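Local coordinates for down syndrome cell adhesion molecule, isoform AK (Drosophila melanogaster, PDB 4WVR), which is a neuronal immunoglobulin-superfamily cell adhesion molecule whose seventh immunoglobulin domain, the part described here, probably takes part in isoform-specific homophilic recognition, at residues Val81-Ala86 against Ser92-Ser97; Ile41-Asn46 against Ile57-Leu62. All coordinates share one frame; numbering follows the deposited sequence.

Interaction 1 (Val81-Ala86 against Ser92-Ser97)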
ATOM      1  N   VAL A  81      -9.863  10.972   9.747  1.00 33.46           N
ATOM      2  CA  VAL A  81      -8.898  10.056  10.336  1.00 32.65           C
ATOM      3  C   VAL A  81      -9.180   8.611   9.943  1.00 29.43           C
ATOM      4  O   VAL A  81     -10.227   8.058  10.276  1.00 32.40           O
ATOM      5  CB  VAL A  81      -8.898  10.165  11.873  1.00 32.74           C
ATOM      6  CG1 VAL A  81      -7.796   9.297  12.469  1.00 30.22           C
ATOM      7  CG2 VAL A  81      -8.733  11.617  12.299  1.00 39.98           C
ATOM      8  N   PHE A  82      -8.239   8.003   9.228  1.00 28.59           N
ATOM      9  CA  PHE A  82      -8.329   6.587   8.907  1.00 26.82           C
ATOM     10  C   PHE A  82      -7.593   5.779   9.962  1.00 29.77           C
ATOM     11  O   PHE A  82      -6.420   6.021  10.237  1.00 26.63           O
ATOM     12  CB  PHE A  82      -7.754   6.298   7.519  1.00 24.15           C
ATOM     13  CG  PHE A  82      -8.613   6.797   6.394  1.00 25.22           C
ATOM     14  CD1 PHE A  82      -8.530   8.110   5.972  1.00 25.51           C
ATOM     15  CD2 PHE A  82      -9.504   5.948   5.758  1.00 24.27           C
ATOM     16  CE1 PHE A  82      -9.323   8.572   4.938  1.00 32.91           C
ATOM     17  CE2 PHE A  82     -10.298   6.403   4.725  1.00 29.66           C
ATOM     18  CZ  PHE A  82     -10.207   7.716   4.314  1.00 29.23           C
ATOM     19  N   LYS A  83      -8.288   4.821  10.556  1.00 25.73           N
ATOM     20  CA  LYS A  83      -7.672   3.983  11.565  1.00 27.43           C
ATOM     21  C   LYS A  83      -7.688   2.528  11.140  1.00 27.17           C
ATOM     22  O   LYS A  83      -8.709   2.014  10.693  1.00 29.18           O
ATOM     23  CB  LYS A  83      -8.382   4.145  12.911  1.00 26.42           C
ATOM     24  CG  LYS A  83      -7.775   3.311  14.030  1.00 35.21           C
ATOM     25  CD  LYS A  83      -8.598   3.424  15.302  1.00 45.67           C
ATOM     26  CE  LYS A  83      -8.732   4.874  15.745  1.00 41.38           C
ATOM     27  NZ  LYS A  83      -9.587   5.002  16.959  1.00 50.39           N
ATOM     28  N   CYS A  84      -6.540   1.875  11.263  1.00 28.50           N
ATOM     29  CA  CYS A  84      -6.464   0.437  11.081  1.00 29.92           C
ATOM     30  C   CYS A  84      -6.401  -0.232  12.441  1.00 33.24           C
ATOM     31  O   CYS A  84      -5.564   0.125  13.266  1.00 30.29           O
ATOM     32  CB  CYS A  84      -5.244   0.045  10.257  1.00 29.40           C
ATOM     33  SG  CYS A  84      -5.073  -1.743  10.099  1.00 32.39           S
ATOM     34  N   ILE A  85      -7.288  -1.195  12.670  1.00 28.12           N
ATOM     35  CA  ILE A  85      -7.309  -1.932  13.927  1.00 34.12           C
ATOM     36  C   ILE A  85      -6.971  -3.401  13.702  1.00 32.49           C
ATOM     37  O   ILE A  85      -7.616  -4.079  12.904  1.00 33.28           O
ATOM     38  CB  ILE A  85      -8.682  -1.828  14.617  1.00 39.08           C
ATOM     39  CG1 ILE A  85      -9.097  -0.363  14.759  1.00 33.95           C
ATOM     40  CG2 ILE A  85      -8.647  -2.524  15.975  1.00 36.59           C
ATOM     41  CD1 ILE A  85     -10.521  -0.178  15.220  1.00 40.61           C
ATOM     42  N   ALA A  86      -5.955  -3.881  14.410  1.00 29.93           N
ATOM     43  CA  ALA A  86      -5.536  -5.276  14.319  1.00 32.48           C
ATOM     44  C   ALA A  86      -5.774  -6.001  15.638  1.00 42.70           C
ATOM     45  O   ALA A  86      -5.263  -5.589  16.681  1.00 38.86           O
ATOM     46  CB  ALA A  86      -4.074  -5.363  13.930  1.00 25.43           C
ATOM     47  N   SER A  92      -5.144  -6.141  21.193  1.00 44.58           N
ATOM     48  CA  SER A  92      -5.434  -5.313  20.028  1.00 47.38           C
ATOM     49  C   SER A  92      -4.458  -4.151  19.917  1.00 49.30           C
ATOM     50  O   SER A  92      -3.733  -3.838  20.862  1.00 48.44           O
ATOM     51  CB  SER A  92      -6.867  -4.782  20.087  1.00 41.19           C
ATOM     52  OG  SER A  92      -7.039  -3.900  21.181  1.00 54.60           O
ATOM     53  N   SER A  93      -4.449  -3.510  18.753  1.00 42.61           N
ATOM     54  CA  SER A  93      -3.603  -2.350  18.516  1.00 33.02           C
ATOM     55  C   SER A  93      -4.123  -1.581  17.309  1.00 38.33           C
ATOM     56  O   SER A  93      -4.856  -2.131  16.485  1.00 32.94           O
ATOM     57  CB  SER A  93      -2.151  -2.774  18.299  1.00 36.17           C
ATOM     58  OG  SER A  93      -1.288  -1.655  18.240  1.00 44.43           O
ATOM     59  N   PHE A  94      -3.758  -0.309  17.208  1.00 31.61           N
ATOM     60  CA  PHE A  94      -4.188   0.493  16.071  1.00 31.61           C
ATOM     61  C   PHE A  94      -3.164   1.556  15.703  1.00 32.58           C
ATOM     62  O   PHE A  94      -2.292   1.906  16.498  1.00 34.34           O
ATOM     63  CB  PHE A  94      -5.542   1.152  16.353  1.00 33.87           C
ATOM     64  CG  PHE A  94      -5.483   2.258  17.371  1.00 38.02           C
ATOM     65  CD1 PHE A  94      -5.522   1.974  18.727  1.00 44.01           C
ATOM     66  CD2 PHE A  94      -5.396   3.581  16.970  1.00 30.82           C
ATOM     67  CE1 PHE A  94      -5.465   2.991  19.666  1.00 46.42           C
ATOM     68  CE2 PHE A  94      -5.340   4.601  17.901  1.00 41.08           C
ATOM     69  CZ  PHE A  94      -5.378   4.306  19.252  1.00 37.62           C
ATOM     70  N   THR A  95      -3.277   2.059  14.481  1.00 30.11           N
ATOM     71  CA  THR A  95      -2.452   3.167  14.029  1.00 30.43           C
ATOM     72  C   THR A  95      -3.300   3.980  13.059  1.00 29.65           C
ATOM     73  O   THR A  95      -4.235   3.451  12.451  1.00 28.89           O
ATOM     74  CB  THR A  95      -1.141   2.686  13.371  1.00 25.43           C
ATOM     75  OG1 THR A  95      -0.226   3.781  13.254  1.00 30.94           O
ATOM     76  CG2 THR A  95      -1.400   2.091  11.994  1.00 25.54           C
ATOM     77  N   THR A  96      -3.004   5.267  12.936  1.00 27.04           N
ATOM     78  CA  THR A  96      -3.869   6.151  12.165  1.00 26.76           C
ATOM     79  C   THR A  96      -3.110   7.027  11.180  1.00 28.69           C
ATOM     80  O   THR A  96      -1.881   7.110  11.214  1.00 26.25           O
ATOM     81  CB  THR A  96      -4.684   7.086  13.084  1.00 32.03           C
ATOM     82  OG1 THR A  96      -3.793   7.989  13.747  1.00 31.33           O
ATOM     83  CG2 THR A  96      -5.468   6.296  14.127  1.00 33.31           C
ATOM     84  N   SER A  97      -3.866   7.687  10.308  1.00 26.52           N
ATOM     85  CA  SER A  97      -3.328   8.736   9.456  1.00 26.95           C
ATOM     86  C   SER A  97      -4.465   9.635   9.005  1.00 28.64           C
ATOM     87  O   SER A  97      -5.521   9.155   8.599  1.00 25.55           O
ATOM     88  CB  SER A  97      -2.596   8.155   8.246  1.00 26.14           C
ATOM     89  OG  SER A  97      -1.998   9.186   7.477  1.00 26.50           O
TER
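A86 N gives its hydrogen to S93 O at 2.9 Å, the shortest of six backbone hydrogen bonds between these antiparallel strands. S93 N answers to A86 O. The pairs C84 with T95 and F82 with S97 repeat this two-way pattern, and C84 N meets T95 O nearly straight, with 164° at the hydrogen. In the non-hydrogen-bonded pairs between them, CA-H groups lean on the same carbonyls: F94 CA lies 3.1 Å from C84 O.

The two sheet faces differ. On one, K83 reaches diagonally to F94. Its CD lies 3.6 Å from F94 CD2. A bend at chi3 (-57°) turns the ammonium over the ring face, with NZ 4.7 Å from the F94 centroid in a cation-pi contact. T96 CG2 lies at the ring edge, in its plane, and 3.8 Å from K83 CG. On the other face, C84 is joined to C30 by the disulfide that pins the two sheets of the immunoglobulin fold together. F82 packs there on L69 and I71 of the facing sheet.

The hairpin thus relies on main-chain bonding for its register, while its K83-F94 face adds a contact that is apolar along the lysine chain and probably electrostatic at its ammonium.

Interaction 2 (Ile41-Asn46 against Ile57-Leu62)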
ATOM      1  N   ILE A  41      -8.291  -7.672  10.892  1.00 35.39           N
ATOM      2  CA  ILE A  41      -7.864  -6.322  10.551  1.00 34.52           C
ATOM      3  C   ILE A  41      -9.017  -5.534   9.952  1.00 38.60           C
ATOM      4  O   ILE A  41      -9.547  -5.891   8.900  1.00 36.60           O
ATOM      5  CB  ILE A  41      -6.680  -6.333   9.566  1.00 35.36           C
ATOM      6  CG1 ILE A  41      -5.544  -7.202  10.108  1.00 33.27           C
ATOM      7  CG2 ILE A  41      -6.192  -4.924   9.327  1.00 29.16           C
ATOM      8  CD1 ILE A  41      -4.359  -7.316   9.175  1.00 37.44           C
ATOM      9  N   LYS A  42      -9.408  -4.459  10.628  1.00 32.23           N
ATOM     10  CA  LYS A  42     -10.547  -3.667  10.187  1.00 32.87           C
ATOM     11  C   LYS A  42     -10.226  -2.181  10.189  1.00 29.53           C
ATOM     12  O   LYS A  42      -9.241  -1.746  10.785  1.00 33.12           O
ATOM     13  CB  LYS A  42     -11.760  -3.942  11.073  1.00 36.96           C
ATOM     14  CG  LYS A  42     -11.497  -3.722  12.543  1.00 43.85           C
ATOM     15  CD  LYS A  42     -12.699  -4.133  13.373  1.00 43.71           C
ATOM     16  CE  LYS A  42     -12.453  -3.890  14.849  1.00 55.64           C
ATOM     17  NZ  LYS A  42     -13.631  -4.296  15.661  1.00 63.43           N
ATOM     18  N   TRP A  43     -11.071  -1.403   9.519  1.00 29.25           N
ATOM     19  CA  TRP A  43     -10.816   0.015   9.327  1.00 29.95           C
ATOM     20  C   TRP A  43     -11.964   0.886   9.824  1.00 35.87           C
ATOM     21  O   TRP A  43     -13.127   0.483   9.796  1.00 29.55           O
ATOM     22  CB  TRP A  43     -10.564   0.309   7.847  1.00 30.11           C
ATOM     23  CG  TRP A  43      -9.325  -0.321   7.284  1.00 27.00           C
ATOM     24  CD1 TRP A  43      -9.191  -1.600   6.820  1.00 30.53           C
ATOM     25  CD2 TRP A  43      -8.051   0.306   7.102  1.00 23.83           C
ATOM     26  NE1 TRP A  43      -7.910  -1.808   6.369  1.00 27.14           N
ATOM     27  CE2 TRP A  43      -7.190  -0.653   6.530  1.00 25.86           C
ATOM     28  CE3 TRP A  43      -7.550   1.584   7.375  1.00 28.04           C
ATOM     29  CZ2 TRP A  43      -5.858  -0.374   6.224  1.00 21.61           C
ATOM     30  CZ3 TRP A  43      -6.225   1.862   7.066  1.00 27.08           C
ATOM     31  CH2 TRP A  43      -5.396   0.886   6.499  1.00 23.12           C
ATOM     32  N   THR A  44     -11.626   2.089  10.278  1.00 30.65           N
ATOM     33  CA  THR A  44     -12.634   3.104  10.559  1.00 29.99           C
ATOM     34  C   THR A  44     -12.244   4.430   9.914  1.00 30.11           C
ATOM     35  O   THR A  44     -11.062   4.720   9.724  1.00 30.98           O
ATOM     36  CB  THR A  44     -12.845   3.316  12.079  1.00 33.76           C
ATOM     37  OG1 THR A  44     -11.616   3.730  12.689  1.00 33.66           O
ATOM     38  CG2 THR A  44     -13.330   2.038  12.738  1.00 34.70           C
ATOM     39  N   LEU A  45     -13.251   5.214   9.550  1.00 30.07           N
ATOM     40  CA  LEU A  45     -13.045   6.580   9.088  1.00 28.13           C
ATOM     41  C   LEU A  45     -13.816   7.513  10.005  1.00 40.56           C
ATOM     42  O   LEU A  45     -15.046   7.506  10.001  1.00 35.18           O
ATOM     43  CB  LEU A  45     -13.506   6.753   7.641  1.00 33.50           C
ATOM     44  CG  LEU A  45     -13.527   8.191   7.117  1.00 35.86           C
ATOM     45  CD1 LEU A  45     -12.141   8.817   7.210  1.00 37.55           C
ATOM     46  CD2 LEU A  45     -14.051   8.244   5.688  1.00 34.03           C
ATOM     47  N   ASN A  46     -13.091   8.306  10.789  1.00 39.36           N
ATOM     48  CA  ASN A  46     -13.699   9.139  11.824  1.00 39.36           C
ATOM     49  C   ASN A  46     -14.577   8.301  12.746  1.00 40.88           C
ATOM     50  O   ASN A  46     -15.749   8.614  12.965  1.00 46.43           O
ATOM     51  CB  ASN A  46     -14.505  10.277  11.197  1.00 36.92           C
ATOM     52  CG  ASN A  46     -13.658  11.161  10.307  1.00 35.79           C
ATOM     53  OD1 ASN A  46     -12.561  11.567  10.681  1.00 38.20           O
ATOM     54  ND2 ASN A  46     -14.157  11.449   9.114  1.00 41.84           N
ATOM     55  N   ILE A  57     -14.502   3.378  -1.058  1.00 27.75           N
ATOM     56  CA  ILE A  57     -13.228   2.986  -0.463  1.00 29.52           C
ATOM     57  C   ILE A  57     -12.989   1.485  -0.588  1.00 33.65           C
ATOM     58  O   ILE A  57     -13.787   0.682  -0.098  1.00 30.75           O
ATOM     59  CB  ILE A  57     -13.162   3.371   1.027  1.00 25.45           C
ATOM     60  CG1 ILE A  57     -13.310   4.883   1.193  1.00 26.10           C
ATOM     61  CG2 ILE A  57     -11.859   2.880   1.648  1.00 27.06           C
ATOM     62  CD1 ILE A  57     -13.396   5.323   2.639  1.00 33.89           C
ATOM     63  N   THR A  58     -11.893   1.108  -1.241  1.00 26.91           N
ATOM     64  CA  THR A  58     -11.535  -0.302  -1.373  1.00 25.97           C
ATOM     65  C   THR A  58     -10.768  -0.800  -0.150  1.00 24.30           C
ATOM     66  O   THR A  58      -9.832  -0.153   0.316  1.00 25.52           O
ATOM     67  CB  THR A  58     -10.681  -0.557  -2.637  1.00 27.54           C
ATOM     68  OG1 THR A  58     -11.401  -0.135  -3.805  1.00 31.34           O
ATOM     69  CG2 THR A  58     -10.343  -2.034  -2.763  1.00 29.44           C
ATOM     70  N   ILE A  59     -11.177  -1.954   0.365  1.00 21.43           N
ATOM     71  CA  ILE A  59     -10.490  -2.594   1.479  1.00 22.27           C
ATOM     72  C   ILE A  59     -10.271  -4.070   1.157  1.00 28.11           C
ATOM     73  O   ILE A  59     -11.218  -4.778   0.819  1.00 24.36           O
ATOM     74  CB  ILE A  59     -11.291  -2.463   2.789  1.00 26.36           C
ATOM     75  CG1 ILE A  59     -11.383  -0.993   3.210  1.00 30.84           C
ATOM     76  CG2 ILE A  59     -10.666  -3.301   3.890  1.00 25.42           C
ATOM     77  CD1 ILE A  59     -12.212  -0.763   4.452  1.00 34.03           C
ATOM     78  N   LEU A  60      -9.029  -4.532   1.255  1.00 25.94           N
ATOM     79  CA  LEU A  60      -8.723  -5.926   0.946  1.00 29.33           C
ATOM     80  C   LEU A  60      -7.705  -6.531   1.904  1.00 25.83           C
ATOM     81  O   LEU A  60      -6.618  -5.982   2.105  1.00 24.43           O
ATOM     82  CB  LEU A  60      -8.207  -6.058  -0.490  1.00 28.69           C
ATOM     83  CG  LEU A  60      -7.773  -7.474  -0.880  1.00 36.24           C
ATOM     84  CD1 LEU A  60      -8.981  -8.397  -0.941  1.00 41.96           C
ATOM     85  CD2 LEU A  60      -7.022  -7.475  -2.205  1.00 37.28           C
ATOM     86  N   LYS A  61      -8.056  -7.671   2.491  1.00 25.90           N
ATOM     87  CA  LYS A  61      -7.094  -8.436   3.271  1.00 28.05           C
ATOM     88  C   LYS A  61      -6.140  -9.166   2.333  1.00 29.04           C
ATOM     89  O   LYS A  61      -6.492 -10.183   1.740  1.00 30.41           O
ATOM     90  CB  LYS A  61      -7.794  -9.429   4.199  1.00 33.24           C
ATOM     91  CG  LYS A  61      -6.871 -10.002   5.263  1.00 36.90           C
ATOM     92  CD  LYS A  61      -7.330  -9.622   6.658  1.00 43.26           C
ATOM     93  CE  LYS A  61      -6.536 -10.361   7.731  1.00 44.84           C
ATOM     94  NZ  LYS A  61      -6.896 -11.801   7.823  1.00 46.11           N
ATOM     95  N   LEU A  62      -4.928  -8.640   2.220  1.00 25.91           N
ATOM     96  CA  LEU A  62      -3.957  -9.120   1.246  1.00 28.53           C
ATOM     97  C   LEU A  62      -3.265 -10.402   1.705  1.00 29.72           C
ATOM     98  O   LEU A  62      -2.859 -11.232   0.891  1.00 28.37           O
ATOM     99  CB  LEU A  62      -2.919  -8.030   0.980  1.00 27.33           C
ATOM    100  CG  LEU A  62      -1.926  -8.271  -0.157  1.00 36.93           C
ATOM    101  CD1 LEU A  62      -2.664  -8.389  -1.475  1.00 37.76           C
ATOM    102  CD2 LEU A  62      -0.889  -7.160  -0.212  1.00 35.62           C
TER
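I59, K61 and W43 carry this contact across the immunoglobulin beta sandwich. Strand 41-45 lies in one sheet and 57-62 in the other. The strand axes are 8.6 Å apart at closest, too far for backbone pairing, so side chains make the join.

W43 and I59 meet through two methyl groups. I59 CG2 comes to 3.7 Å from W43 CD1, on the pyrrole part of the indole. I59 CD1 reaches further back and rests 3.9 Å from W43 CB. Both methyls come from the same side of the ring plane. The I59 torsion explains this: CG2 stands anti to the backbone N, while CG1 lies beside that N (chi1 -65°) and carries CD1 toward the base of the tryptophan.

Other parts of the core hold the indole as well. W43 NE1 is hydrogen-bonded to S67 OG, so its buried N-H is satisfied. The indole also packs on V28, L69 and C30, the last being half of the disulfide. Without the indole, as with an alanine here, the two I59 methyls would probably lose their partner, S67 OG its N-H donor, and a gap would open between the sheets beside the disulfide.

I57 and L45 extend the apolar layer at one end, with I57 CD1 4.3 Å from L45 CD2. I50 touches both of them, as well as W43 and I59.

At the other end K61 uses its chain rather than its charge against I41. The two side chains cross at about a right angle. Bent at chi2 and chi4, the lysine makes a weak hydrogen bond from NZ to I39 O and lays its CE 4.0 Å from I41 CD1.

How the interactions relate
Of the four segments, 41-46, on strand 40-45, comes first; strand 26-31 precedes it. The chain then passes through strand 48-50 and reaches 57-62 in the opposite sheet, where interaction 2 closes a loop with ten residues between its segments. Strand 66-71 follows in that second sheet. The chain returns to the first sheet at 81-86, and interaction 1 closes a hairpin with 92-97 across five residues. The two loops are in series and neither nest nor cross. They meet because strands 40-45 and 80-87 are sheet neighbours, joined by backbone bonds such as I85 N to K42 O. Interaction 1 ties strand 92-99, an outer strand, to 80-87; interaction 2 ties their sheet to the other.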